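Local coordinates for thioredoxin-like protein (Klebsiella pneumoniae subsp. pneumoniae MGH 78578, PDB 3TY1), which probably binds carbohydrate, as a galactose mutarotase-like beta-supersandwich protein related to the aldose 1-epimerases, though its substrate and activity are not established, at residues 222-227 against 276-281; 216-221 against 284-289. All coordinates share one frame; numbering follows the deposited sequence. Where two conformers were deposited one is given.

Interaction 1: residues 222-227 against 276-281; sequences GARFLA and AVVNKA
Strands 224-226 and 276-278 run antiparallel and are joined by two pairs of backbone hydrogen bonds. Arg224 and Val278 bond through both N-H and C=O groups, as do Leu226 and Ala276; the straightest bond, Leu226 N to Ala276 O at 2.8 Å, makes an angle of 175° at the hydrogen. On the face carrying Arg224, Leu226, Ala276 and Val278, Val278 CG1, anti to the carbonyl carbon (chi1 -56°), is the branch nearer to Leu226 CD1, at 3.7 Å, the two side chains crossing nearly at right angles. Val278 CG2, in the crowded position between N and C, also reaches Arg224, lying 3.9 Å from Arg224 NH2 over one face of the guanidinium. The arginine chain bends at chi3, and Arg224 NE donates in plane to a water (3.0 Å) that in turn donates to Asn279 O, while NH1 forms a salt bridge with Glu362. Helix 355-369 covers this face. Phe225 and Val277, a non-hydrogen-bonded pair, point to the other face. With CG anti to N (chi1 174°), Phe225 CD1 comes obliquely to within 3.4 Å of Ala276 O, and the ring packs among Leu298, Leu300 and Ile315. Before the strand, Lys280 CB lies 3.6 Å from Gly222 O. This is an antiparallel strand pair at the edge of the large sheet of the galactose mutarotase-like supersandwich, 224-229 being one of its two outermost strands within this chain.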
ATOM      1  N   GLY A 222     -37.215  -7.460 -17.344  1.00 37.19           N
ATOM      2  CA  GLY A 222     -38.265  -8.428 -17.047  1.00 39.87           C
ATOM      3  C   GLY A 222     -37.787  -9.559 -16.147  1.00 38.81           C
ATOM      4  O   GLY A 222     -38.566 -10.440 -15.799  1.00 37.40           O
ATOM      5  N   ALA A 223     -36.520  -9.541 -15.751  1.00 32.14           N
ATOM      6  CA  ALA A 223     -36.038 -10.495 -14.739  1.00 31.35           C
ATOM      7  C   ALA A 223     -36.741 -10.130 -13.461  1.00 33.96           C
ATOM      8  O   ALA A 223     -37.218  -8.988 -13.305  1.00 35.89           O
ATOM      9  CB  ALA A 223     -34.498 -10.374 -14.532  1.00 27.61           C
ATOM     10  N   ARG A 224     -36.754 -11.073 -12.530  1.00 36.34           N
ATOM     11  CA  ARG A 224     -37.511 -10.930 -11.303  1.00 37.23           C
ATOM     12  C   ARG A 224     -36.666 -11.276 -10.090  1.00 36.27           C
ATOM     13  O   ARG A 224     -35.772 -12.131 -10.174  1.00 34.68           O
ATOM     14  CB  ARG A 224     -38.777 -11.829 -11.344  1.00 39.11           C
ATOM     15  CG  ARG A 224     -39.801 -11.369 -12.364  1.00 41.10           C
ATOM     16  CD  ARG A 224     -41.081 -12.155 -12.348  1.00 43.71           C
ATOM     17  NE  ARG A 224     -40.834 -13.564 -12.616  1.00 40.74           N
ATOM     18  CZ  ARG A 224     -41.192 -14.603 -11.853  1.00 48.06           C
ATOM     19  NH1 ARG A 224     -41.864 -14.454 -10.713  1.00 44.61           N
ATOM     20  NH2 ARG A 224     -40.887 -15.828 -12.260  1.00 48.56           N
ATOM     21  N   PHE A 225     -36.937 -10.583  -8.988  1.00 34.35           N
ATOM     22  CA  PHE A 225     -36.345 -10.883  -7.699  1.00 36.09           C
ATOM     23  C   PHE A 225     -37.416 -11.580  -6.894  1.00 37.11           C
ATOM     24  O   PHE A 225     -38.525 -11.053  -6.746  1.00 35.60           O
ATOM     25  CB  PHE A 225     -35.858  -9.641  -6.953  1.00 35.00           C
ATOM     26  CG  PHE A 225     -35.380  -9.936  -5.571  1.00 34.22           C
ATOM     27  CD1 PHE A 225     -34.231 -10.671  -5.366  1.00 38.97           C
ATOM     28  CD2 PHE A 225     -36.102  -9.523  -4.467  1.00 36.51           C
ATOM     29  CE1 PHE A 225     -33.799 -10.966  -4.060  1.00 33.22           C
ATOM     30  CE2 PHE A 225     -35.662  -9.812  -3.168  1.00 33.92           C
ATOM     31  CZ  PHE A 225     -34.519 -10.525  -2.978  1.00 37.99           C
ATOM     32  N   LEU A 226     -37.082 -12.761  -6.373  1.00 36.07           N
ATOM     33  CA  LEU A 226     -38.023 -13.580  -5.614  1.00 36.59           C
ATOM     34  C   LEU A 226     -37.533 -13.711  -4.175  1.00 36.96           C
ATOM     35  O   LEU A 226     -36.384 -14.031  -3.927  1.00 33.40           O
ATOM     36  CB  LEU A 226     -38.137 -14.982  -6.236  1.00 37.44           C
ATOM     37  CG  LEU A 226     -38.309 -15.108  -7.756  1.00 37.50           C
ATOM     38  CD1 LEU A 226     -38.266 -16.556  -8.242  1.00 43.87           C
ATOM     39  CD2 LEU A 226     -39.559 -14.365  -8.223  1.00 39.34           C
ATOM     40  N   ALA A 227     -38.413 -13.499  -3.203  1.00 36.70           N
ATOM     41  CA  ALA A 227     -38.058 -13.736  -1.796  1.00 36.59           C
ATOM     42  C   ALA A 227     -39.315 -13.697  -0.948  1.00 38.97           C
ATOM     43  O   ALA A 227     -40.227 -12.970  -1.319  1.00 38.65           O
ATOM     44  CB  ALA A 227     -37.088 -12.656  -1.309  1.00 35.44           C
ATOM     45  N   ALA A 276     -33.865 -15.275  -4.703  1.00 34.42           N
ATOM     46  CA  ALA A 276     -33.404 -15.617  -6.058  1.00 33.44           C
ATOM     47  C   ALA A 276     -33.633 -14.495  -7.083  1.00 33.66           C
ATOM     48  O   ALA A 276     -34.514 -13.640  -6.903  1.00 34.00           O
ATOM     49  CB  ALA A 276     -34.121 -16.908  -6.515  1.00 31.79           C
ATOM     50  N   VAL A 277     -32.804 -14.495  -8.121  1.00 31.85           N
ATOM     51  CA  VAL A 277     -32.996 -13.689  -9.292  1.00 32.02           C
ATOM     52  C   VAL A 277     -33.186 -14.666 -10.447  1.00 34.05           C
ATOM     53  O   VAL A 277     -32.460 -15.647 -10.586  1.00 33.32           O
ATOM     54  CB  VAL A 277     -31.876 -12.682  -9.553  1.00 34.43           C
ATOM     55  CG1 VAL A 277     -30.486 -13.348  -9.582  1.00 32.15           C
ATOM     56  CG2 VAL A 277     -32.146 -11.956 -10.884  1.00 35.03           C
ATOM     57  N   VAL A 278     -34.219 -14.429 -11.239  1.00 34.76           N
ATOM     58  CA  VAL A 278     -34.548 -15.297 -12.347  1.00 35.26           C
ATOM     59  C   VAL A 278     -34.773 -14.429 -13.581  1.00 36.01           C
ATOM     60  O   VAL A 278     -35.170 -13.265 -13.479  1.00 36.24           O
ATOM     61  CB  VAL A 278     -35.762 -16.172 -12.016  1.00 39.47           C
ATOM     62  CG1 VAL A 278     -35.519 -16.976 -10.728  1.00 37.59           C
ATOM     63  CG2 VAL A 278     -37.056 -15.328 -11.898  1.00 37.61           C
ATOM     64  N   ASN A 279     -34.472 -14.984 -14.745  1.00 34.34           N
ATOM     65  CA  ASN A 279     -34.648 -14.252 -15.983  1.00 34.54           C
ATOM     66  C   ASN A 279     -36.148 -14.114 -16.331  1.00 35.46           C
ATOM     67  O   ASN A 279     -36.996 -14.645 -15.625  1.00 35.57           O
ATOM     68  CB  ASN A 279     -33.781 -14.855 -17.074  1.00 34.45           C
ATOM     69  CG  ASN A 279     -34.265 -16.197 -17.592  1.00 40.15           C
ATOM     70  OD1 ASN A 279     -35.199 -16.824 -17.059  1.00 36.12           O
ATOM     71  ND2 ASN A 279     -33.629 -16.641 -18.676  1.00 37.04           N
ATOM     72  N   LYS A 280     -36.457 -13.399 -17.394  1.00 38.54           N
ATOM     73  CA  LYS A 280     -37.852 -13.115 -17.769  0.50 39.40           C
ATOM     74  C   LYS A 280     -38.635 -14.376 -18.159  1.00 41.78           C
ATOM     75  O   LYS A 280     -39.808 -14.539 -17.767  1.00 42.21           O
ATOM     76  CB  LYS A 280     -37.885 -12.081 -18.904  0.50 40.59           C
ATOM     77  CG  LYS A 280     -39.280 -11.537 -19.263  0.50 42.99           C
ATOM     78  CD  LYS A 280     -39.204 -10.718 -20.537  0.50 44.51           C
ATOM     79  CE  LYS A 280     -40.605 -10.433 -21.092  0.50 49.11           C
ATOM     80  NZ  LYS A 280     -41.389  -9.591 -20.148  0.50 43.03           N
ATOM     81  N   ALA A 281     -38.007 -15.272 -18.924  1.00 41.24           N
ATOM     82  CA  ALA A 281     -38.650 -16.513 -19.337  1.00 43.54           C
ATOM     83  C   ALA A 281     -38.830 -17.494 -18.154  1.00 44.55           C
ATOM     84  O   ALA A 281     -39.634 -18.411 -18.236  1.00 44.72           O
ATOM     85  CB  ALA A 281     -37.839 -17.188 -20.468  1.00 43.88           C
TER
HETATM   86  O   HOH W   1     -39.518 -15.081 -14.908  1.00 43.31           O

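Interaction 2: residues 216-221 against 284-289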
ATOM      1  N   THR A 216     -25.833 -10.312 -16.407  1.00 33.27           N
ATOM      2  CA  THR A 216     -26.280 -11.136 -17.531  1.00 35.72           C
ATOM      3  C   THR A 216     -25.589 -12.520 -17.462  1.00 33.50           C
ATOM      4  O   THR A 216     -24.481 -12.614 -16.952  1.00 34.41           O
ATOM      5  CB  THR A 216     -25.995 -10.461 -18.904  1.00 39.37           C
ATOM      6  OG1 THR A 216     -24.590 -10.265 -19.051  1.00 40.15           O
ATOM      7  CG2 THR A 216     -26.695  -9.119 -19.005  1.00 47.45           C
ATOM      8  N   PRO A 217     -26.218 -13.586 -17.986  1.00 34.07           N
ATOM      9  CA  PRO A 217     -27.500 -13.701 -18.691  1.00 36.64           C
ATOM     10  C   PRO A 217     -28.728 -13.855 -17.820  1.00 37.09           C
ATOM     11  O   PRO A 217     -29.822 -14.028 -18.360  1.00 40.61           O
ATOM     12  CB  PRO A 217     -27.331 -14.987 -19.494  1.00 39.70           C
ATOM     13  CG  PRO A 217     -26.414 -15.834 -18.634  1.00 36.56           C
ATOM     14  CD  PRO A 217     -25.533 -14.900 -17.875  1.00 34.59           C
ATOM     15  N   ILE A 218     -28.573 -13.855 -16.497  1.00 33.18           N
ATOM     16  CA  ILE A 218     -29.736 -13.961 -15.593  1.00 35.53           C
ATOM     17  C   ILE A 218     -30.476 -12.642 -15.543  1.00 35.90           C
ATOM     18  O   ILE A 218     -31.683 -12.593 -15.753  1.00 35.55           O
ATOM     19  CB  ILE A 218     -29.344 -14.395 -14.188  1.00 34.83           C
ATOM     20  CG1 ILE A 218     -28.644 -15.770 -14.232  1.00 36.15           C
ATOM     21  CG2 ILE A 218     -30.581 -14.476 -13.324  1.00 37.09           C
ATOM     22  CD1 ILE A 218     -28.078 -16.243 -12.889  1.00 33.49           C
ATOM     23  N   LEU A 219     -29.741 -11.566 -15.282  1.00 34.28           N
ATOM     24  CA  LEU A 219     -30.313 -10.226 -15.194  1.00 32.32           C
ATOM     25  C   LEU A 219     -30.562  -9.730 -16.604  1.00 33.01           C
ATOM     26  O   LEU A 219     -29.735  -9.916 -17.487  1.00 34.78           O
ATOM     27  CB  LEU A 219     -29.394  -9.255 -14.436  1.00 31.12           C
ATOM     28  CG  LEU A 219     -29.961  -7.892 -14.110  1.00 32.71           C
ATOM     29  CD1 LEU A 219     -31.138  -7.996 -13.153  1.00 33.42           C
ATOM     30  CD2 LEU A 219     -28.835  -7.021 -13.493  1.00 29.68           C
ATOM     31  N   GLU A 220     -31.745  -9.165 -16.789  1.00 32.98           N
ATOM     32  CA  GLU A 220     -32.232  -8.602 -18.038  1.00 34.00           C
ATOM     33  C   GLU A 220     -33.542  -7.888 -17.716  1.00 36.53           C
ATOM     34  O   GLU A 220     -34.068  -8.008 -16.605  1.00 35.57           O
ATOM     35  CB  GLU A 220     -32.492  -9.699 -19.076  1.00 35.95           C
ATOM     36  CG  GLU A 220     -33.515 -10.777 -18.636  1.00 33.78           C
ATOM     37  CD  GLU A 220     -33.697 -11.895 -19.636  1.00 41.69           C
ATOM     38  OE1 GLU A 220     -32.927 -11.970 -20.603  1.00 46.58           O
ATOM     39  OE2 GLU A 220     -34.631 -12.710 -19.443  1.00 45.24           O
ATOM     40  N   GLU A 221     -34.021  -7.105 -18.668  1.00 37.36           N
ATOM     41  CA  GLU A 221     -35.355  -6.509 -18.598  1.00 38.65           C
ATOM     42  C   GLU A 221     -36.381  -7.623 -18.365  1.00 38.32           C
ATOM     43  O   GLU A 221     -36.404  -8.612 -19.101  1.00 38.14           O
ATOM     44  CB  GLU A 221     -35.692  -5.802 -19.916  1.00 38.59           C
ATOM     45  CG  GLU A 221     -36.966  -4.999 -19.856  1.00 49.01           C
ATOM     46  CD  GLU A 221     -37.166  -4.153 -21.097  1.00 62.07           C
ATOM     47  OE1 GLU A 221     -36.296  -3.306 -21.420  1.00 75.62           O
ATOM     48  OE2 GLU A 221     -38.200  -4.319 -21.746  1.00 69.64           O
ATOM     49  N   LYS A 284     -33.647 -19.492 -16.343  1.00 36.19           N
ATOM     50  CA  LYS A 284     -32.334 -19.309 -15.776  1.00 33.88           C
ATOM     51  C   LYS A 284     -32.475 -18.528 -14.488  1.00 36.05           C
ATOM     52  O   LYS A 284     -33.326 -17.669 -14.378  1.00 36.88           O
ATOM     53  CB  LYS A 284     -31.414 -18.511 -16.692  1.00 35.46           C
ATOM     54  CG  LYS A 284     -30.961 -19.266 -17.908  1.00 39.33           C
ATOM     55  CD  LYS A 284     -29.981 -18.415 -18.703  1.00 42.67           C
ATOM     56  CE  LYS A 284     -29.408 -19.173 -19.889  1.00 42.89           C
ATOM     57  NZ  LYS A 284     -30.424 -19.527 -20.920  1.00 48.34           N
ATOM     58  N   GLY A 285     -31.605 -18.799 -13.533  1.00 34.55           N
ATOM     59  CA  GLY A 285     -31.575 -18.015 -12.317  1.00 34.78           C
ATOM     60  C   GLY A 285     -30.515 -18.414 -11.346  1.00 32.00           C
ATOM     61  O   GLY A 285     -29.689 -19.274 -11.634  1.00 30.23           O
ATOM     62  N   ALA A 286     -30.542 -17.776 -10.180  1.00 29.96           N
ATOM     63  CA  ALA A 286     -29.631 -18.133  -9.093  1.00 30.44           C
ATOM     64  C   ALA A 286     -30.366 -17.923  -7.825  1.00 30.81           C
ATOM     65  O   ALA A 286     -31.056 -16.906  -7.674  1.00 32.82           O
ATOM     66  CB  ALA A 286     -28.343 -17.283  -9.098  1.00 28.28           C
ATOM     67  N   SER A 287     -30.205 -18.866  -6.904  1.00 30.32           N
ATOM     68  CA  SER A 287     -30.857 -18.792  -5.590  1.00 32.45           C
ATOM     69  C   SER A 287     -29.814 -18.872  -4.499  1.00 30.18           C
ATOM     70  O   SER A 287     -28.745 -19.499  -4.681  1.00 29.21           O
ATOM     71  CB  SER A 287     -31.864 -19.935  -5.416  1.00 34.57           C
ATOM     72  OG  SER A 287     -31.241 -21.187  -5.392  1.00 33.03           O
ATOM     73  N   ILE A 288     -30.113 -18.199  -3.405  1.00 28.52           N
ATOM     74  CA  ILE A 288     -29.278 -18.197  -2.229  1.00 29.99           C
ATOM     75  C   ILE A 288     -30.137 -18.606  -1.067  1.00 31.96           C
ATOM     76  O   ILE A 288     -31.174 -17.970  -0.783  1.00 32.32           O
ATOM     77  CB  ILE A 288     -28.640 -16.791  -1.914  1.00 29.86           C
ATOM     78  CG1 ILE A 288     -27.932 -16.210  -3.124  1.00 30.39           C
ATOM     79  CG2 ILE A 288     -27.633 -16.855  -0.768  1.00 29.15           C
ATOM     80  CD1 ILE A 288     -27.419 -14.759  -2.906  1.00 29.10           C
ATOM     81  N   GLN A 289     -29.726 -19.662  -0.393  1.00 31.28           N
ATOM     82  CA  GLN A 289     -30.330 -20.068   0.861  1.00 31.55           C
ATOM     83  C   GLN A 289     -29.478 -19.564   1.989  1.00 33.90           C
ATOM     84  O   GLN A 289     -28.271 -19.721   1.955  1.00 35.20           O
ATOM     85  CB  GLN A 289     -30.443 -21.588   0.974  1.00 30.72           C
ATOM     86  CG  GLN A 289     -30.943 -22.120   2.347  1.00 35.14           C
ATOM     87  CD  GLN A 289     -30.938 -23.653   2.434  1.00 36.10           C
ATOM     88  OE1 GLN A 289     -30.804 -24.339   1.425  1.00 40.00           O
ATOM     89  NE2 GLN A 289     -31.025 -24.173   3.643  1.00 36.67           N
TER
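The loop between strands 204-214 and 224-229 passes against the start of strand 285-291, in the large antiparallel sheet of the supersandwich, and meets it chiefly through Ile218. This residue extends its CG1-CD1 arm (chi1 -59°, chi2 174°), so that the side chain comes nearer the strand at its tip than its CB direction alone would bring it. Ile218 CD1 rests on the backbone of Gly285, 3.6 Å from Gly285 C, and reaches the methyl of Ala286, with Ile218 CD1 and Ala286 CB 3.9 Å apart. Ile218 CG2, anti to the backbone N, lies 3.8 Å from Gly285 CA. Both branches thus lie against the main chain of Gly285, and the contact between the segments is one of apolar packing. Beside it, the ring of Pro217, which follows a cis peptide bond, approaches the aliphatic part of Lys284, Pro217 CG to Lys284 CD at 4.4 Å. Ser79 of strand 79-81 touches Pro217, Ile218 and Lys284, while Phe214 packs against Ala286. Gly285 is held in the sheet by backbone hydrogen bonding to Leu352. The arrangement is a loop-to-sheet packing contact of the mutarotase-like fold, in which a connection between strands of two different sheets packs against a third strand.

Following the chain, residues 216-221 leave strand 204-214 and lead directly into 222-227, which opens strand 224-229. The chain then passes through strands 231-234 and 259-265 before returning along 272-278, where interaction 1 closes a loop of 48 residues. A short turn leads into strand 285-291, and interaction 2 closes the larger loop of 62 residues, within which interaction 1 is nested. The contacts touch, notably where Val277 O lies 2.9 Å from Ala286 N as neighbouring strands pair, and where Glu220 OE2 lies 2.8 Å from Lys280 N, a probable hydrogen bond. Together they tie an outermost strand, the next two strands of the sheet and the incoming loop into one end of the large sheet.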